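PDB 5EYN: fructokinase, which catalyses the phosphorylation of fructose by ATP, as a fructokinase of the PfkB (ribokinase-like) family of carbohydrate kinases. Local coordinates for residues V21-D26 with W138-S143; Y39-G44 with G73-Q78; S170-L175 with A264-V269. One frame throughout, in Å; residues are numbered along the deposited sequence.

Interaction 1 (V21-D26 with W138-S143). With FRU (beta-D-fructofuranose), chain B.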
loop_
_atom_site.group_PDB
_atom_site.type_symbol
_atom_site.label_atom_id
_atom_site.label_comp_id
_atom_site.label_asym_id
_atom_site.label_seq_id
_atom_site.Cartn_x
_atom_site.Cartn_y
_atom_site.Cartn_z
ATOM N N VAL A 21 7.085 18.552 -23.025
ATOM C CA VAL A 21 7.611 17.254 -22.623
ATOM C C VAL A 21 6.477 16.448 -22.016
ATOM O O VAL A 21 5.885 16.856 -21.013
ATOM C CB VAL A 21 8.754 17.384 -21.616
ATOM C CG1 VAL A 21 9.325 16.012 -21.267
ATOM C CG2 VAL A 21 9.840 18.320 -22.142
ATOM N N TRP A 22 6.182 15.301 -22.629
ATOM C CA TRP A 22 5.207 14.345 -22.121
ATOM C C TRP A 22 5.914 13.341 -21.239
ATOM O O TRP A 22 6.961 12.817 -21.606
ATOM C CB TRP A 22 4.556 13.583 -23.280
ATOM C CG TRP A 22 3.573 14.361 -24.096
ATOM C CD1 TRP A 22 3.791 14.914 -25.327
ATOM C CD2 TRP A 22 2.211 14.665 -23.759
ATOM N NE1 TRP A 22 2.661 15.530 -25.769
ATOM C CE2 TRP A 22 1.674 15.401 -24.830
ATOM C CE3 TRP A 22 1.399 14.397 -22.652
ATOM C CZ2 TRP A 22 0.363 15.865 -24.831
ATOM C CZ3 TRP A 22 0.103 14.859 -22.655
ATOM C CH2 TRP A 22 -0.403 15.579 -23.733
ATOM N N LEU A 23 5.315 13.074 -20.089
ATOM C CA LEU A 23 5.766 12.065 -19.150
ATOM C C LEU A 23 4.650 11.037 -19.027
ATOM O O LEU A 23 3.480 11.389 -18.978
ATOM C CB LEU A 23 6.060 12.694 -17.774
ATOM C CG LEU A 23 7.193 13.717 -17.619
ATOM C CD1 LEU A 23 8.471 13.257 -18.246
ATOM C CD2 LEU A 23 6.784 15.068 -18.207
ATOM N N THR A 24 5.016 9.771 -18.969
ATOM C CA THR A 24 4.034 8.731 -18.751
ATOM C C THR A 24 4.600 7.669 -17.834
ATOM O O THR A 24 5.810 7.469 -17.785
ATOM C CB THR A 24 3.582 8.099 -20.087
ATOM O OG1 THR A 24 2.565 7.133 -19.854
ATOM C CG2 THR A 24 4.730 7.411 -20.825
ATOM N N GLY A 25 3.721 7.012 -17.083
ATOM C CA GLY A 25 4.134 5.927 -16.218
ATOM C C GLY A 25 3.452 6.013 -14.880
ATOM O O GLY A 25 2.253 6.278 -14.806
ATOM N N ASP A 26 4.228 5.796 -13.829
ATOM C CA ASP A 26 3.698 5.649 -12.479
ATOM C C ASP A 26 3.862 6.888 -11.631
ATOM O O ASP A 26 4.972 7.307 -11.362
ATOM C CB ASP A 26 4.347 4.457 -11.767
ATOM C CG ASP A 26 5.870 4.545 -11.660
ATOM O OD1 ASP A 26 6.397 4.214 -10.553
ATOM O OD2 ASP A 26 6.555 4.880 -12.660
ATOM N N TRP A 138 8.730 15.996 -26.743
ATOM C CA TRP A 138 9.496 14.947 -26.080
ATOM C C TRP A 138 8.547 14.001 -25.364
ATOM O O TRP A 138 7.485 14.404 -24.897
ATOM C CB TRP A 138 10.479 15.546 -25.054
ATOM C CG TRP A 138 11.680 16.129 -25.682
ATOM C CD1 TRP A 138 11.808 17.365 -26.230
ATOM C CD2 TRP A 138 12.937 15.477 -25.849
ATOM N NE1 TRP A 138 13.077 17.524 -26.736
ATOM C CE2 TRP A 138 13.791 16.376 -26.510
ATOM C CE3 TRP A 138 13.425 14.213 -25.510
ATOM C CZ2 TRP A 138 15.094 16.052 -26.848
ATOM C CZ3 TRP A 138 14.723 13.889 -25.848
ATOM C CH2 TRP A 138 15.540 14.803 -26.516
ATOM N N LEU A 139 8.959 12.741 -25.285
ATOM C CA LEU A 139 8.296 11.744 -24.456
ATOM C C LEU A 139 9.359 11.091 -23.589
ATOM O O LEU A 139 10.355 10.595 -24.112
ATOM C CB LEU A 139 7.626 10.680 -25.328
ATOM C CG LEU A 139 7.018 9.488 -24.586
ATOM C CD1 LEU A 139 5.838 9.915 -23.759
ATOM C CD2 LEU A 139 6.606 8.423 -25.596
ATOM N N HIS A 140 9.153 11.094 -22.271
ATOM C CA HIS A 140 10.054 10.409 -21.356
ATOM C C HIS A 140 9.361 9.245 -20.664
ATOM O O HIS A 140 8.225 9.375 -20.196
ATOM C CB HIS A 140 10.575 11.378 -20.301
ATOM C CG HIS A 140 11.493 10.752 -19.310
ATOM N ND1 HIS A 140 12.775 10.361 -19.634
ATOM C CD2 HIS A 140 11.302 10.392 -18.017
ATOM C CE1 HIS A 140 13.344 9.809 -18.575
ATOM N NE2 HIS A 140 12.477 9.829 -17.574
ATOM N N VAL A 141 10.078 8.123 -20.620
ATOM C CA VAL A 141 9.589 6.838 -20.132
ATOM C C VAL A 141 10.621 6.200 -19.209
ATOM O O VAL A 141 11.819 6.362 -19.429
ATOM C CB VAL A 141 9.328 5.865 -21.363
ATOM C CG1 VAL A 141 8.895 4.474 -20.924
ATOM C CG2 VAL A 141 8.325 6.476 -22.328
ATOM N N CYS A 142 10.136 5.471 -18.200
ATOM C CA CYS A 142 10.954 4.624 -17.326
ATOM C C CYS A 142 10.491 3.182 -17.427
ATOM O O CYS A 142 9.409 2.900 -17.942
ATOM C CB CYS A 142 10.887 5.085 -15.870
ATOM S SG CYS A 142 11.487 6.770 -15.588
ATOM N N SER A 143 11.297 2.262 -16.930
ATOM C CA SER A 143 11.006 0.860 -17.172
ATOM C C SER A 143 9.794 0.310 -16.453
ATOM O O SER A 143 9.276 -0.713 -16.888
ATOM C CB SER A 143 12.208 -0.025 -16.894
ATOM O OG SER A 143 12.454 -0.095 -15.518
HETATM C C1 FRU B . 9.227 4.292 -8.815
HETATM C C2 FRU B . 10.076 4.987 -7.760
HETATM C C3 FRU B . 9.355 5.892 -6.783
HETATM C C4 FRU B . 10.286 7.038 -6.561
HETATM C C5 FRU B . 11.029 7.076 -7.850
HETATM C C6 FRU B . 12.458 7.546 -7.729
HETATM O O1 FRU B . 8.688 5.208 -9.716
HETATM O O2 FRU B . 10.726 3.977 -7.050
HETATM O O3 FRU B . 9.033 5.139 -5.652
HETATM O O4 FRU B . 9.646 8.250 -6.348
HETATM O O5 FRU B . 11.002 5.783 -8.431
HETATM O O6 FRU B . 13.111 7.539 -8.975
HETATM O O HOH W 1 7.656 5.738 -16.951
#
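Trp22 and His140 meet backbone to backbone where 21-26 and 138-143 run side by side. Trp22 N donates to Trp138 O at 2.8 Å, and His140 N donates to Trp22 O at 2.9 Å. That second carbonyl oxygen also receives a CA-H...O contact from Leu139, which gives it two partners on the opposite strand. Farther on the ladder opens: Thr24 N is 3.5 Å from His140 O, a weak bond. Beyond it a water takes over, donating to Thr24 O at 2.7 Å and accepting from Cys142 N at 2.8 Å. On the face shared by Val21, Leu23, Trp138 and His140, the chi2 of Leu23 (-48°) turns its CD1 to within 3.5 Å of His140 CB. Near the end of the ladder, Thr24 and Val141 lie alongside each other, CG2 to CG2 at 4.0 Å. Strands 21-24 and 138-142 are parallel neighbours inside the large alpha/beta sheet of the ribokinase fold, and the chain that follows strand 21-24 reaches the substrate: Asp26 OD1 accepts a hydrogen bond from fructose O1 at 2.6 Å. The second shell fixes the polar ends, with His140 ND1 bonded to Ser170 OG, Thr24 OG1 to Phe64 O, and Trp22 NE1 to Glu137. Leu23 packs on helix 46-56, and His140 on Val269 and Leu273 of helix 264-278.

Interaction 2 (Y39-G44 with G73-Q78)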
loop_
_atom_site.group_PDB
_atom_site.type_symbol
_atom_site.label_atom_id
_atom_site.label_comp_id
_atom_site.label_asym_id
_atom_site.label_seq_id
_atom_site.Cartn_x
_atom_site.Cartn_y
_atom_site.Cartn_z
ATOM N N TYR A 39 5.508 7.696 8.802
ATOM C CA TYR A 39 5.930 7.946 7.434
ATOM C C TYR A 39 5.452 9.317 6.991
ATOM O O TYR A 39 4.308 9.691 7.253
ATOM C CB TYR A 39 5.313 6.930 6.474
ATOM C CG TYR A 39 5.837 5.529 6.604
ATOM C CD1 TYR A 39 7.126 5.210 6.221
ATOM C CD2 TYR A 39 5.027 4.518 7.093
ATOM C CE1 TYR A 39 7.601 3.923 6.343
ATOM C CE2 TYR A 39 5.491 3.246 7.210
ATOM C CZ TYR A 39 6.779 2.952 6.847
ATOM O OH TYR A 39 7.242 1.664 6.974
ATOM N N LEU A 40 6.312 10.034 6.270
ATOM C CA LEU A 40 5.879 11.152 5.461
ATOM C C LEU A 40 5.137 10.600 4.273
ATOM O O LEU A 40 5.563 9.612 3.681
ATOM C CB LEU A 40 7.084 11.914 4.938
ATOM C CG LEU A 40 7.763 12.872 5.906
ATOM C CD1 LEU A 40 9.125 13.257 5.364
ATOM C CD2 LEU A 40 6.886 14.098 6.120
ATOM N N LYS A 41 4.043 11.255 3.915
ATOM C CA LYS A 41 3.289 10.931 2.716
ATOM C C LYS A 41 3.846 11.812 1.601
ATOM O O LYS A 41 3.482 12.972 1.484
ATOM C CB LYS A 41 1.813 11.230 2.923
ATOM C CG LYS A 41 0.954 10.899 1.726
ATOM C CD LYS A 41 -0.485 11.329 1.901
ATOM C CE LYS A 41 -0.692 12.771 1.570
ATOM N NZ LYS A 41 -2.088 13.149 1.897
ATOM N N CYS A 42 4.749 11.277 0.794
ATOM C CA CYS A 42 5.458 12.080 -0.204
ATOM C C CYS A 42 5.008 11.721 -1.629
ATOM O O CYS A 42 4.946 10.536 -2.014
ATOM C CB CYS A 42 6.957 11.835 -0.113
ATOM S SG CYS A 42 7.668 12.471 1.402
ATOM N N PRO A 43 4.683 12.730 -2.430
ATOM C CA PRO A 43 4.381 12.434 -3.835
ATOM C C PRO A 43 5.637 11.977 -4.532
ATOM O O PRO A 43 6.736 12.492 -4.288
ATOM C CB PRO A 43 3.906 13.774 -4.370
ATOM C CG PRO A 43 4.604 14.808 -3.497
ATOM C CD PRO A 43 4.687 14.182 -2.136
ATOM N N GLY A 44 5.485 11.016 -5.426
ATOM C CA GLY A 44 6.622 10.443 -6.098
ATOM C C GLY A 44 6.191 9.723 -7.358
ATOM O O GLY A 44 5.132 9.992 -7.935
ATOM N N GLY A 73 -4.363 8.389 -5.349
ATOM C CA GLY A 73 -4.448 8.813 -6.730
ATOM C C GLY A 73 -4.906 10.249 -6.832
ATOM O O GLY A 73 -4.391 11.018 -7.649
ATOM N N ARG A 74 -5.872 10.615 -5.995
ATOM C CA ARG A 74 -6.363 11.985 -5.990
ATOM C C ARG A 74 -5.282 12.924 -5.465
ATOM O O ARG A 74 -5.169 14.055 -5.927
ATOM C CB ARG A 74 -7.640 12.100 -5.170
ATOM C CG ARG A 74 -8.820 11.459 -5.867
ATOM C CD ARG A 74 -10.121 11.734 -5.148
ATOM N NE ARG A 74 -10.278 10.878 -3.980
ATOM C CZ ARG A 74 -10.728 9.624 -4.021
ATOM N NH1 ARG A 74 -11.071 9.066 -5.177
ATOM N NH2 ARG A 74 -10.834 8.922 -2.903
ATOM N N PHE A 75 -4.483 12.452 -4.513
ATOM C CA PHE A 75 -3.366 13.237 -3.998
ATOM C C PHE A 75 -2.341 13.483 -5.100
ATOM O O PHE A 75 -1.782 14.566 -5.196
ATOM C CB PHE A 75 -2.737 12.504 -2.822
ATOM C CG PHE A 75 -1.461 13.114 -2.312
ATOM C CD1 PHE A 75 -1.465 14.328 -1.647
ATOM C CD2 PHE A 75 -0.262 12.451 -2.474
ATOM C CE1 PHE A 75 -0.288 14.860 -1.162
ATOM C CE2 PHE A 75 0.914 12.977 -1.976
ATOM C CZ PHE A 75 0.896 14.186 -1.327
ATOM N N MET A 76 -2.099 12.490 -5.946
ATOM C CA MET A 76 -1.152 12.685 -7.044
ATOM C C MET A 76 -1.711 13.626 -8.117
ATOM O O MET A 76 -0.981 14.461 -8.660
ATOM C CB MET A 76 -0.679 11.355 -7.649
ATOM C CG MET A 76 0.178 10.552 -6.663
ATOM S SD MET A 76 1.526 11.503 -5.925
ATOM C CE MET A 76 2.491 11.909 -7.342
ATOM N N GLN A 77 -3.005 13.512 -8.412
ATOM C CA GLN A 77 -3.639 14.488 -9.298
ATOM C C GLN A 77 -3.488 15.894 -8.735
ATOM O O GLN A 77 -3.148 16.833 -9.466
ATOM C CB GLN A 77 -5.122 14.170 -9.479
ATOM C CG GLN A 77 -5.870 15.158 -10.360
ATOM C CD GLN A 77 -7.367 14.891 -10.386
ATOM O OE1 GLN A 77 -7.984 14.620 -9.351
ATOM N NE2 GLN A 77 -7.958 14.951 -11.576
ATOM N N GLN A 78 -3.764 16.045 -7.446
ATOM C CA GLN A 78 -3.666 17.356 -6.800
ATOM C C GLN A 78 -2.239 17.890 -6.878
ATOM O O GLN A 78 -2.009 19.079 -7.109
ATOM C CB GLN A 78 -4.090 17.270 -5.326
ATOM C CG GLN A 78 -4.162 18.626 -4.632
ATOM C CD GLN A 78 -5.179 19.528 -5.290
ATOM O OE1 GLN A 78 -6.356 19.181 -5.390
ATOM N NE2 GLN A 78 -4.733 20.683 -5.763
#
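Lys41 and Phe75 lead a contact between the two parts of the PfkB fold. Strand 38-44 is the outermost strand, within its own chain, of the small four-stranded sheet that serves as a lid in this family, while helix 71-82 connects strands 61-68 and 86-93 of the large sheet in a beta-alpha-beta crossover. Strand and helix segments cross at -62° with no hydrogen bond between them; from the helix, the side chains of Phe75 and Met76 make the contact, against both side-chain and backbone atoms of the strand. At the start of the segment, Tyr39 and Leu40 pair antiparallel with a strand of the second subunit, and the lid sheet continues across the dimer. Lys41 leaves the strand extended and then bends at chi3 (83°), which sets CE above the aromatic ring. CE stands over the middle of one face, 3.5 Å from the Phe75 ring centroid, a CH-pi contact. NZ lies over the same face, nearer the CD1 and CE1 side, and makes a cation-pi interaction at 4.2 Å from that centroid. The two side chains slide past each other in opposite directions; Phe75 has CG anti to its backbone N (chi1 172°), and the ring reaches out to the strand. At Cys42 the side chain points away from the helix, and the backbone carbonyl carbon of Cys42 lies at the edge of the Phe75 ring, near its plane. Pro43 follows with its N at the same ring edge, 3.8 Å from Phe75 CE2, while its CD approaches Phe75 CZ at 3.9 Å. Pro43 CB meets Met76, 3.6 Å from its SD. Gly44, which touches bound fructose, receives the curled tip of Met76, whose CE lies 3.3 Å from Gly44 O.

Interaction 3 (S170-L175 with A264-V269). With CA (calcium ion), chain C; ADP (adenosine-5'-diphosphate), chain E; BEF (beryllium trifluoride ion), chain D; FRU (beta-D-fructofuranose), chain B.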
loop_
_atom_site.group_PDB
_atom_site.type_symbol
_atom_site.label_atom_id
_atom_site.label_comp_id
_atom_site.label_asym_id
_atom_site.label_seq_id
_atom_site.Cartn_x
_atom_site.Cartn_y
_atom_site.Cartn_z
ATOM N N SER A 170 12.996 10.035 -24.699
ATOM C CA SER A 170 13.944 9.895 -23.614
ATOM C C SER A 170 13.555 8.675 -22.784
ATOM O O SER A 170 12.382 8.459 -22.507
ATOM C CB SER A 170 13.895 11.167 -22.764
ATOM O OG SER A 170 14.630 11.078 -21.555
ATOM N N PHE A 171 14.545 7.892 -22.381
ATOM C CA PHE A 171 14.317 6.694 -21.594
ATOM C C PHE A 171 15.322 6.628 -20.457
ATOM O O PHE A 171 16.523 6.819 -20.665
ATOM C CB PHE A 171 14.436 5.464 -22.509
ATOM C CG PHE A 171 14.163 4.143 -21.831
ATOM C CD1 PHE A 171 12.989 3.928 -21.145
ATOM C CD2 PHE A 171 15.080 3.109 -21.902
ATOM C CE1 PHE A 171 12.740 2.731 -20.525
ATOM C CE2 PHE A 171 14.823 1.903 -21.305
ATOM C CZ PHE A 171 13.661 1.723 -20.600
ATOM N N ASP A 172 14.814 6.400 -19.252
ATOM C CA ASP A 172 15.638 6.182 -18.068
ATOM C C ASP A 172 15.168 4.854 -17.501
ATOM O O ASP A 172 14.090 4.782 -16.934
ATOM C CB ASP A 172 15.415 7.311 -17.055
ATOM C CG ASP A 172 16.118 7.101 -15.739
ATOM O OD1 ASP A 172 16.737 6.048 -15.532
ATOM O OD2 ASP A 172 16.005 8.014 -14.900
ATOM N N PRO A 173 15.947 3.789 -17.713
ATOM C CA PRO A 173 15.469 2.487 -17.237
ATOM C C PRO A 173 14.937 2.543 -15.795
ATOM O O PRO A 173 13.847 2.047 -15.544
ATOM C CB PRO A 173 16.694 1.595 -17.419
ATOM C CG PRO A 173 17.336 2.151 -18.679
ATOM C CD PRO A 173 17.135 3.659 -18.581
ATOM N N ASN A 174 15.662 3.140 -14.866
ATOM C CA ASN A 174 15.124 3.321 -13.529
ATOM C C ASN A 174 14.586 1.988 -13.010
ATOM O O ASN A 174 13.412 1.834 -12.667
ATOM C CB ASN A 174 14.019 4.380 -13.539
ATOM C CG ASN A 174 14.230 5.444 -12.523
ATOM O OD1 ASN A 174 15.001 5.277 -11.570
ATOM N ND2 ASN A 174 13.589 6.577 -12.744
ATOM N N LEU A 175 15.475 1.018 -12.958
ATOM C CA LEU A 175 15.066 -0.351 -12.743
ATOM C C LEU A 175 14.498 -0.611 -11.374
ATOM O O LEU A 175 15.083 -0.222 -10.367
ATOM C CB LEU A 175 16.234 -1.296 -12.974
ATOM C CG LEU A 175 16.872 -1.218 -14.354
ATOM C CD1 LEU A 175 18.044 -2.202 -14.429
ATOM C CD2 LEU A 175 15.850 -1.467 -15.466
ATOM N N ALA A 264 16.758 11.618 -6.895
ATOM C CA ALA A 264 17.818 12.497 -7.396
ATOM C C ALA A 264 18.028 12.297 -8.900
ATOM O O ALA A 264 18.261 13.229 -9.664
ATOM C CB ALA A 264 19.123 12.254 -6.662
ATOM N N GLY A 265 17.890 11.063 -9.353
ATOM C CA GLY A 265 18.099 10.736 -10.755
ATOM C C GLY A 265 17.005 11.349 -11.603
ATOM O O GLY A 265 17.253 11.711 -12.746
ATOM N N ASP A 266 15.800 11.457 -11.054
ATOM C CA ASP A 266 14.675 12.031 -11.791
ATOM C C ASP A 266 14.815 13.545 -11.878
ATOM O O ASP A 266 14.465 14.152 -12.887
ATOM C CB ASP A 266 13.351 11.667 -11.141
ATOM C CG ASP A 266 13.153 10.178 -11.018
ATOM O OD1 ASP A 266 13.642 9.434 -11.917
ATOM O OD2 ASP A 266 12.503 9.771 -10.027
ATOM N N ALA A 267 15.342 14.156 -10.818
ATOM C CA ALA A 267 15.618 15.592 -10.825
ATOM C C ALA A 267 16.642 15.902 -11.917
ATOM O O ALA A 267 16.537 16.875 -12.658
ATOM C CB ALA A 267 16.165 16.014 -9.467
ATOM N N PHE A 268 17.658 15.055 -11.987
ATOM C CA PHE A 268 18.672 15.120 -13.032
ATOM C C PHE A 268 18.025 15.093 -14.419
ATOM O O PHE A 268 18.267 15.967 -15.244
ATOM C CB PHE A 268 19.643 13.951 -12.849
ATOM C CG PHE A 268 20.758 13.906 -13.863
ATOM C CD1 PHE A 268 22.025 14.396 -13.558
ATOM C CD2 PHE A 268 20.545 13.380 -15.122
ATOM C CE1 PHE A 268 23.049 14.342 -14.495
ATOM C CE2 PHE A 268 21.560 13.351 -16.068
ATOM C CZ PHE A 268 22.812 13.820 -15.753
ATOM N N VAL A 269 17.169 14.109 -14.658
ATOM C CA VAL A 269 16.511 14.010 -15.948
ATOM C C VAL A 269 15.658 15.237 -16.207
ATOM O O VAL A 269 15.606 15.751 -17.328
ATOM C CB VAL A 269 15.655 12.729 -16.022
ATOM C CG1 VAL A 269 14.762 12.726 -17.256
ATOM C CG2 VAL A 269 16.559 11.537 -16.000
HETATM CA CA CA C . 17.012 6.281 -11.003
HETATM P PB ADP E . 18.615 8.711 -7.644
HETATM O O1B ADP E . 17.305 9.435 -7.814
HETATM O O2B ADP E . 18.550 7.340 -8.277
HETATM O O3B ADP E . 18.900 8.578 -6.169
HETATM P PA ADP E . 21.296 9.339 -8.068
HETATM O O1A ADP E . 21.392 9.322 -6.552
HETATM O O2A ADP E . 21.644 7.950 -8.552
HETATM O O3A ADP E . 19.759 9.574 -8.341
HETATM O "O5'" ADP E . 22.322 10.366 -8.748
HETATM C "C5'" ADP E . 21.980 11.080 -9.884
HETATM C "C4'" ADP E . 22.560 12.471 -9.983
HETATM O "O4'" ADP E . 22.265 13.203 -8.814
HETATM C "C3'" ADP E . 24.031 12.555 -10.188
HETATM O "O3'" ADP E . 24.364 12.426 -11.538
HETATM C "C2'" ADP E . 24.321 13.910 -9.684
HETATM O "O2'" ADP E . 23.971 14.904 -10.570
HETATM C "C1'" ADP E . 23.390 13.991 -8.541
HETATM N N9 ADP E . 23.947 13.559 -7.290
HETATM C C8 ADP E . 23.718 12.404 -6.638
HETATM N N7 ADP E . 24.393 12.384 -5.498
HETATM C C5 ADP E . 25.074 13.525 -5.382
HETATM C C6 ADP E . 25.923 14.075 -4.436
HETATM N N6 ADP E . 26.266 13.361 -3.247
HETATM N N1 ADP E . 26.439 15.282 -4.650
HETATM C C2 ADP E . 26.157 16.008 -5.747
HETATM N N3 ADP E . 25.332 15.509 -6.697
HETATM C C4 ADP E . 24.795 14.293 -6.526
HETATM BE BE BEF D . 16.445 7.969 -8.480
HETATM F F1 BEF D . 16.379 7.863 -6.944
HETATM F F2 BEF D . 15.476 9.038 -9.071
HETATM F F3 BEF D . 15.938 6.704 -9.142
HETATM C C1 FRU B . 9.227 4.292 -8.815
HETATM C C2 FRU B . 10.076 4.987 -7.760
HETATM C C3 FRU B . 9.355 5.892 -6.783
HETATM C C4 FRU B . 10.286 7.038 -6.561
HETATM C C5 FRU B . 11.029 7.076 -7.850
HETATM C C6 FRU B . 12.458 7.546 -7.729
HETATM O O1 FRU B . 8.688 5.208 -9.716
HETATM O O2 FRU B . 10.726 3.977 -7.050
HETATM O O3 FRU B . 9.033 5.139 -5.652
HETATM O O4 FRU B . 9.646 8.250 -6.348
HETATM O O5 FRU B . 11.002 5.783 -8.431
HETATM O O6 FRU B . 13.111 7.539 -8.975
HETATM O O HOH W 2 13.603 9.359 -14.903
HETATM O O HOH W 3 16.357 8.219 -12.196
HETATM O O HOH W 4 18.075 5.742 -13.222
HETATM O O HOH W 5 19.026 7.244 -10.053
HETATM O O HOH W 6 17.447 3.945 -10.495
#
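Asn174 swings its amide across the carboxylate of Asp266: ND2 donates to Asp266 OD1 at 3.0 Å, meeting the syn lone pair close to the amide's own plane, although the two flat groups are turned 70° apart. The amide's other end, Asn174 OD1, binds the calcium ion at 2.3 Å, and four waters are also bound to the metal. One of these waters donates to Asp172 OD1, while a separate water, not on the metal, donates to both Asp172 OD2 and Asp266 OD1, although Asp172 OD2 is only 4.1 Å from Asp266 OD1, a close approach of like charges. Asp266 ends the GAGD sequence at the start of its helix, the position of the presumed catalytic base in relatives. Its OD2 lies 2.5 Å from fructose O6, and its backbone N donates to F2 of beryllium trifluoride at 3.1 Å. The helix N-terminus thus faces this phosphoryl mimic and probably helps to hold its negative charge. One helical turn on from Gly265, Val269 CG2 packs against Asp172 OD2 at 3.7 Å. Strand 168-172 lies between strands 138-142 and 199-203, helix residues 264-269 run nearly antiparallel to 170-172, and helix 46-56 touches Asp266 and Val269 through Val50.

Overall arrangement
Interactions 1 and 3 are buried near the middle of the chain and both reach the large sheet: interaction 1 joins two of its strands, and interaction 3 packs a helix on the next one. Strands 138-142 and 168-172 are neighbours there, with Leu139 O 2.8 Å from Ser170 N in a probable hydrogen bond. Interaction 2 lies about 18 Å from interaction 1, centre to centre, is only partly buried, and joins the lid to the large domain. Chemistry follows place. Within the sheet, backbone bonds dominate; at the lid, lysine, aromatic, proline and methionine contacts do; in interaction 3, metal, water and carboxylates prevail. All three nevertheless reach fructose, through Asp26, Gly44 and Asp266, and interaction 3 also holds the nucleotide side of the reaction.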